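PDB 3UHF: glutamate racemase from Campylobacter jejuni, which belongs to the Asp/Glu/hydantoin racemase family and holds D-glutamic acid in a pocket between two parallel-sheet alpha/beta halves. Local coordinates for residues A[90-94]-A[95-99]; A[70-73]-A[74-78]; A[60-63]-A[64-67]. All blocks are in the same frame, centred on the assembly; numbering follows the deposited sequence.

Interaction 1. Residues A[90-94]-A[95-99]. With DGL (D-glutamic acid), chain C.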
# COMPACT_ATOMS: atom_id res chain seq x y z
N LEU A 90 5.43 -10.61 7.16
CA LEU A 90 5.84 -9.61 6.18
C LEU A 90 4.62 -8.98 5.53
O LEU A 90 3.74 -9.68 5.02
CB LEU A 90 6.72 -10.25 5.11
CG LEU A 90 7.09 -9.31 3.96
CD1 LEU A 90 7.85 -8.10 4.47
CD2 LEU A 90 7.92 -10.06 2.92
N ILE A 91 4.59 -7.65 5.55
CA ILE A 91 3.54 -6.90 4.90
C ILE A 91 4.09 -6.30 3.61
O ILE A 91 5.10 -5.58 3.64
CB ILE A 91 3.02 -5.76 5.78
CG1 ILE A 91 2.57 -6.29 7.14
CG2 ILE A 91 1.89 -5.01 5.08
CD1 ILE A 91 1.58 -7.43 7.04
N ILE A 92 3.45 -6.61 2.50
CA ILE A 92 3.80 -6.01 1.21
C ILE A 92 2.94 -4.75 1.05
O ILE A 92 1.77 -4.83 0.66
CB ILE A 92 3.52 -6.98 0.05
CG1 ILE A 92 4.20 -8.34 0.32
CG2 ILE A 92 3.99 -6.39 -1.28
CD1 ILE A 92 5.71 -8.24 0.53
N ALA A 93 3.51 -3.60 1.40
CA ALA A 93 2.79 -2.32 1.35
C ALA A 93 2.44 -1.95 -0.08
O ALA A 93 1.48 -1.24 -0.34
CB ALA A 93 3.64 -1.20 1.99
N CYS A 94 3.26 -2.43 -1.01
CA CYS A 94 3.19 -2.04 -2.41
C CYS A 94 2.01 -2.71 -3.11
O CYS A 94 1.90 -3.93 -3.09
CB CYS A 94 4.49 -2.44 -3.09
SG CYS A 94 4.59 -1.95 -4.83
N ASN A 95 1.13 -1.91 -3.72
CA ASN A 95 -0.01 -2.47 -4.42
C ASN A 95 0.44 -3.21 -5.67
O ASN A 95 -0.18 -4.19 -6.07
CB ASN A 95 -1.01 -1.38 -4.79
CG ASN A 95 -1.55 -0.64 -3.57
OD1 ASN A 95 -0.85 0.18 -2.98
ND2 ASN A 95 -2.79 -0.94 -3.19
N THR A 96 1.51 -2.72 -6.29
CA THR A 96 2.02 -3.34 -7.51
C THR A 96 2.60 -4.71 -7.20
O THR A 96 2.26 -5.71 -7.84
CB THR A 96 3.06 -2.45 -8.23
OG1 THR A 96 2.43 -1.22 -8.64
CG2 THR A 96 3.62 -3.17 -9.45
N ALA A 97 3.46 -4.77 -6.18
CA ALA A 97 3.98 -6.05 -5.71
C ALA A 97 2.85 -6.98 -5.26
O ALA A 97 2.90 -8.20 -5.49
CB ALA A 97 4.97 -5.84 -4.57
N SER A 98 1.83 -6.41 -4.62
CA SER A 98 0.72 -7.22 -4.11
C SER A 98 -0.06 -7.85 -5.27
O SER A 98 -0.64 -8.93 -5.12
CB SER A 98 -0.23 -6.39 -3.23
OG SER A 98 0.37 -6.01 -2.00
N ALA A 99 -0.05 -7.18 -6.41
CA ALA A 99 -0.78 -7.63 -7.58
C ALA A 99 -0.15 -8.83 -8.27
O ALA A 99 -0.83 -9.57 -8.97
CB ALA A 99 -0.97 -6.47 -8.60
N DGL C . 4.55 1.25 -4.56
CA DGL C . 3.86 1.28 -5.85
C DGL C . 2.41 0.88 -5.68
O DGL C . 1.85 0.94 -4.57
CB DGL C . 3.93 2.68 -6.47
CG DGL C . 5.33 3.07 -6.92
CD DGL C . 5.85 2.11 -7.96
OE1 DGL C . 6.71 1.26 -7.61
OE2 DGL C . 5.37 2.16 -9.11
OXT DGL C . 1.75 0.53 -6.65
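With SG anti to the backbone N of Cys94 (chi1 -177°), the sulfur lies over the first turn of the following helix, while Ser98 turns OG back beside its own N (chi1 -69°), toward the Cys94 carbonyl. Together they make a strand-to-helix junction of the alpha/beta kind, in which strand 89-92 runs through Ala93 into helix 95-100 and Cys94 serves as N-cap. Its SG takes a nearly straight bond from Ala97 N, 3.3 Å and 174° at the hydrogen. Cys94 O is gripped twice from opposite faces of its plane: Ser98 OG stands above it at 2.8 Å and Ser98 N at 2.9 Å. The hydroxyl has a further partner in Val116 N. Ile92 CG2 also presses on Ala97 CB at 3.5 Å, closer than usual for two carbons in this buried core. The N-terminal turn of helix 95-100 receives D-glutamic acid: Asn95 N bonds its O at 3.1 Å, and the partial positive charge of the helix dipole at this end would be expected to favour that carboxylate. Thr96 grips the other oxygen, OXT, weakly through N and firmly through OG1, a hydroxyl also bonded to Thr140 and Thr143. On the ligand's amino side, Cys94 SG lies 3.2 Å from its N.

Interaction 2. Residues A[70-73]-A[74-78]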
# COMPACT_ATOMS: atom_id res chain seq x y z
N THR A 70 9.78 -9.17 -13.88
CA THR A 70 10.70 -8.29 -13.16
C THR A 70 10.22 -8.01 -11.73
O THR A 70 11.00 -8.08 -10.78
CB THR A 70 10.87 -6.95 -13.93
OG1 THR A 70 11.42 -7.22 -15.22
CG2 THR A 70 11.80 -6.01 -13.18
N ILE A 71 8.94 -7.68 -11.60
CA ILE A 71 8.34 -7.40 -10.30
C ILE A 71 8.49 -8.58 -9.35
O ILE A 71 8.90 -8.43 -8.20
CB ILE A 71 6.85 -7.03 -10.45
CG1 ILE A 71 6.72 -5.67 -11.17
CG2 ILE A 71 6.16 -6.98 -9.08
CD1 ILE A 71 5.33 -5.43 -11.78
N ILE A 72 8.18 -9.77 -9.85
CA ILE A 72 8.30 -10.97 -9.02
C ILE A 72 9.75 -11.21 -8.61
O ILE A 72 10.04 -11.46 -7.44
CB ILE A 72 7.72 -12.19 -9.73
CG1 ILE A 72 6.19 -12.05 -9.85
CG2 ILE A 72 8.09 -13.47 -8.98
CD1 ILE A 72 5.51 -13.21 -10.56
N LYS A 73 10.65 -11.09 -9.57
CA LYS A 73 12.07 -11.28 -9.30
C LYS A 73 12.54 -10.33 -8.21
O LYS A 73 13.18 -10.75 -7.26
CB LYS A 73 12.87 -11.05 -10.59
CG LYS A 73 14.38 -11.12 -10.41
CD LYS A 73 15.09 -10.55 -11.64
CE LYS A 73 16.61 -10.61 -11.49
NZ LYS A 73 17.32 -9.97 -12.64
N PHE A 74 12.22 -9.04 -8.35
CA PHE A 74 12.61 -8.04 -7.36
C PHE A 74 12.03 -8.33 -5.96
O PHE A 74 12.71 -8.14 -4.95
CB PHE A 74 12.19 -6.64 -7.82
CG PHE A 74 13.02 -6.08 -8.97
CD1 PHE A 74 14.11 -6.79 -9.47
CD2 PHE A 74 12.71 -4.86 -9.53
CE1 PHE A 74 14.87 -6.28 -10.51
CE2 PHE A 74 13.48 -4.35 -10.58
CZ PHE A 74 14.56 -5.06 -11.07
N CYS A 75 10.78 -8.76 -5.90
CA CYS A 75 10.15 -9.08 -4.61
C CYS A 75 10.82 -10.26 -3.92
O CYS A 75 11.03 -10.24 -2.70
CB CYS A 75 8.66 -9.36 -4.79
SG CYS A 75 7.72 -7.89 -5.25
N LEU A 76 11.15 -11.29 -4.68
CA LEU A 76 11.85 -12.44 -4.10
C LEU A 76 13.22 -12.04 -3.55
O LEU A 76 13.66 -12.58 -2.54
CB LEU A 76 11.96 -13.59 -5.11
CG LEU A 76 10.65 -14.34 -5.37
CD1 LEU A 76 10.79 -15.32 -6.52
CD2 LEU A 76 10.18 -15.07 -4.10
N GLU A 77 13.89 -11.09 -4.21
CA GLU A 77 15.14 -10.58 -3.67
C GLU A 77 14.90 -9.86 -2.35
O GLU A 77 15.71 -9.95 -1.43
CB GLU A 77 15.82 -9.64 -4.67
CG GLU A 77 16.21 -10.31 -5.98
CD GLU A 77 16.95 -9.35 -6.91
OE1 GLU A 77 17.12 -8.18 -6.52
OE2 GLU A 77 17.36 -9.78 -8.01
N ALA A 78 13.78 -9.17 -2.26
CA ALA A 78 13.42 -8.47 -1.03
C ALA A 78 13.19 -9.47 0.09
O ALA A 78 13.63 -9.27 1.23
CB ALA A 78 12.18 -7.60 -1.25
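Thr70 lays its methyl over one face of the Phe74 ring, the two side chains side by side and pointing the same way. CG2 of Thr70 sits 3.8 Å from the ring centroid and 22° off the normal, a CH-pi contact displaced toward the rim, with CE2 its nearest ring atom. The threonine torsion decides which branch does this: CG2 is anti to the backbone N, whereas OG1 (chi1 -61°) turns beside that N, where it bonds Asp67. Thr70 O lies over a ring face as well, 3.4 Å from Phe74 CG. Two residues on, the same spacing recurs in aliphatic form, Ile72 CG2 meeting Leu76 CD1 at 4.1 Å. These are i to i+4 pairs of an alpha helix, 68-82, whose backbone bonds fix their spacing; Phe74 N reaches Thr70 O at 2.9 Å, and the next three repeat it in step. Lys73, extended along its whole length, and Glu77 cross obliquely, with Lys73 CE 3.7 Å from Glu77 OE2. Their charged ends stay short of contact, Lys73 NZ to Glu77 OE2 being 4.6 Å. Arg60 forms a salt bridge with the other carboxylate oxygen, Glu77 OE1, and adds a cation-pi contact to the Phe74 ring. The buried side of the helix carries Ile71 and Cys75, which pack on Thr96, Tyr100 and Ala97 of helix 95-100, while Phe30 of strand 26-31 meets Cys75 and Ala78.

Interaction 3. Residues A[60-63]-A[64-67]. With DGL (D-glutamic acid), chain C.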
# COMPACT_ATOMS: atom_id res chain seq x y z
N ARG A 60 15.67 0.83 -7.57
CA ARG A 60 15.05 0.30 -8.78
C ARG A 60 13.61 0.78 -9.01
O ARG A 60 13.02 0.47 -10.05
CB ARG A 60 15.14 -1.24 -8.78
CG ARG A 60 16.57 -1.73 -8.61
CD ARG A 60 16.73 -3.23 -8.79
NE ARG A 60 16.02 -3.97 -7.75
CZ ARG A 60 16.29 -5.23 -7.43
NH1 ARG A 60 17.26 -5.89 -8.06
NH2 ARG A 60 15.60 -5.82 -6.47
N VAL A 61 13.07 1.53 -8.06
CA VAL A 61 11.71 2.06 -8.11
C VAL A 61 11.59 2.97 -9.37
O VAL A 61 12.58 3.61 -9.77
CB VAL A 61 11.42 2.85 -6.80
CG1 VAL A 61 12.22 4.15 -6.75
CG2 VAL A 61 9.91 3.13 -6.58
N PRO A 62 10.42 3.00 -10.02
CA PRO A 62 9.13 2.36 -9.74
C PRO A 62 9.00 0.96 -10.32
O PRO A 62 9.70 0.60 -11.26
CB PRO A 62 8.14 3.27 -10.46
CG PRO A 62 8.88 3.66 -11.70
CD PRO A 62 10.32 3.86 -11.22
N TYR A 63 8.06 0.20 -9.76
CA TYR A 63 7.69 -1.13 -10.26
C TYR A 63 6.45 -1.04 -11.16
O TYR A 63 6.20 -1.90 -12.00
CB TYR A 63 7.36 -2.08 -9.09
CG TYR A 63 8.51 -2.57 -8.22
CD1 TYR A 63 9.80 -2.06 -8.36
CD2 TYR A 63 8.31 -3.56 -7.26
CE1 TYR A 63 10.84 -2.53 -7.56
CE2 TYR A 63 9.34 -4.02 -6.46
CZ TYR A 63 10.60 -3.51 -6.61
OH TYR A 63 11.63 -3.98 -5.81
N GLY A 64 5.68 0.03 -10.97
CA GLY A 64 4.35 0.14 -11.55
C GLY A 64 4.29 0.26 -13.06
O GLY A 64 3.23 0.12 -13.65
N VAL A 65 5.43 0.53 -13.69
CA VAL A 65 5.47 0.60 -15.15
C VAL A 65 6.26 -0.56 -15.74
O VAL A 65 6.54 -0.58 -16.94
CB VAL A 65 6.06 1.94 -15.64
CG1 VAL A 65 5.11 3.07 -15.33
CG2 VAL A 65 7.43 2.20 -15.01
N LYS A 66 6.61 -1.53 -14.91
CA LYS A 66 7.43 -2.65 -15.36
C LYS A 66 6.61 -3.95 -15.44
O LYS A 66 5.42 -3.94 -15.14
CB LYS A 66 8.67 -2.78 -14.48
CG LYS A 66 9.54 -1.55 -14.64
CD LYS A 66 10.59 -1.38 -13.57
CE LYS A 66 11.36 -0.08 -13.87
NZ LYS A 66 12.18 0.35 -12.71
N ASP A 67 7.24 -5.03 -15.86
CA ASP A 67 6.51 -6.26 -16.20
C ASP A 67 6.49 -7.25 -15.05
O ASP A 67 7.33 -7.19 -14.16
CB ASP A 67 7.16 -6.93 -17.40
CG ASP A 67 8.58 -7.35 -17.12
OD1 ASP A 67 8.87 -8.56 -17.16
OD2 ASP A 67 9.41 -6.47 -16.84
N DGL C . 4.55 1.25 -4.56
CA DGL C . 3.86 1.28 -5.85
C DGL C . 2.41 0.88 -5.68
O DGL C . 1.85 0.94 -4.57
CB DGL C . 3.93 2.68 -6.47
CG DGL C . 5.33 3.07 -6.92
CD DGL C . 5.85 2.11 -7.96
OE1 DGL C . 6.71 1.26 -7.61
OE2 DGL C . 5.37 2.16 -9.11
OXT DGL C . 1.75 0.53 -6.65
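A type I beta turn from Tyr63 to Lys66 is closed by Lys66 N, which donates to Tyr63 O at 3.0 Å from well above the carbonyl plane, and a cis peptide bond precedes Pro62. The Lys66 side chain then doubles back over the turn: CG leaves beside the backbone N (chi1 -64°) and the rest runs extended, drawing CD and CE past Pro62 O until NZ bonds that oxygen at 2.9 Å. The Lys66 NZ also lies 2.8 Å from Arg60 O, so the ammonium sits among carbonyls of the preceding residues. Alongside, Pro62 CG touches Val65 CG2 at 3.9 Å. The turn belongs to the loop joining strand 51-56 to helix 68-82, and it forms part of the ligand pocket. Two successive amides clasp the side-chain carboxylate of D-glutamic acid, Tyr63 N holding OE1 almost straight (2.8 Å, 176°) and Gly64 N holding OE2 at a more bent 140°. Pro62 CB comes 3.3 Å from the ligand's OE2, and Val61 CG2 approaches OE1. Asp57 accepts a hydrogen bond from Tyr63 OH and forms a salt bridge with Arg60 NE, and Asp67 caps the coming helix.

Overall arrangement
The three contacts follow one another along the chain, interaction 3 leading into helix 68-82 of interaction 2, and that helix in turn preceding the strand of interaction 1. D-glutamic acid is shared by two of them: residues 95-99 hold its alpha-carboxylate and residues 60-67 its side-chain carboxylate, with Ser32 and Thr205 adding further bonds. Interaction 2 touches both. Cys75 SG packs on Ala97 CB at 3.5 Å and Ile71 CD1 on Thr96 CG2 at 3.7 Å, while Arg60 NH1 meets Glu77 OE1 at 2.8 Å. Centres of interactions 1 and 3 lie about 13 Å apart, each about 11 Å from that of interaction 2.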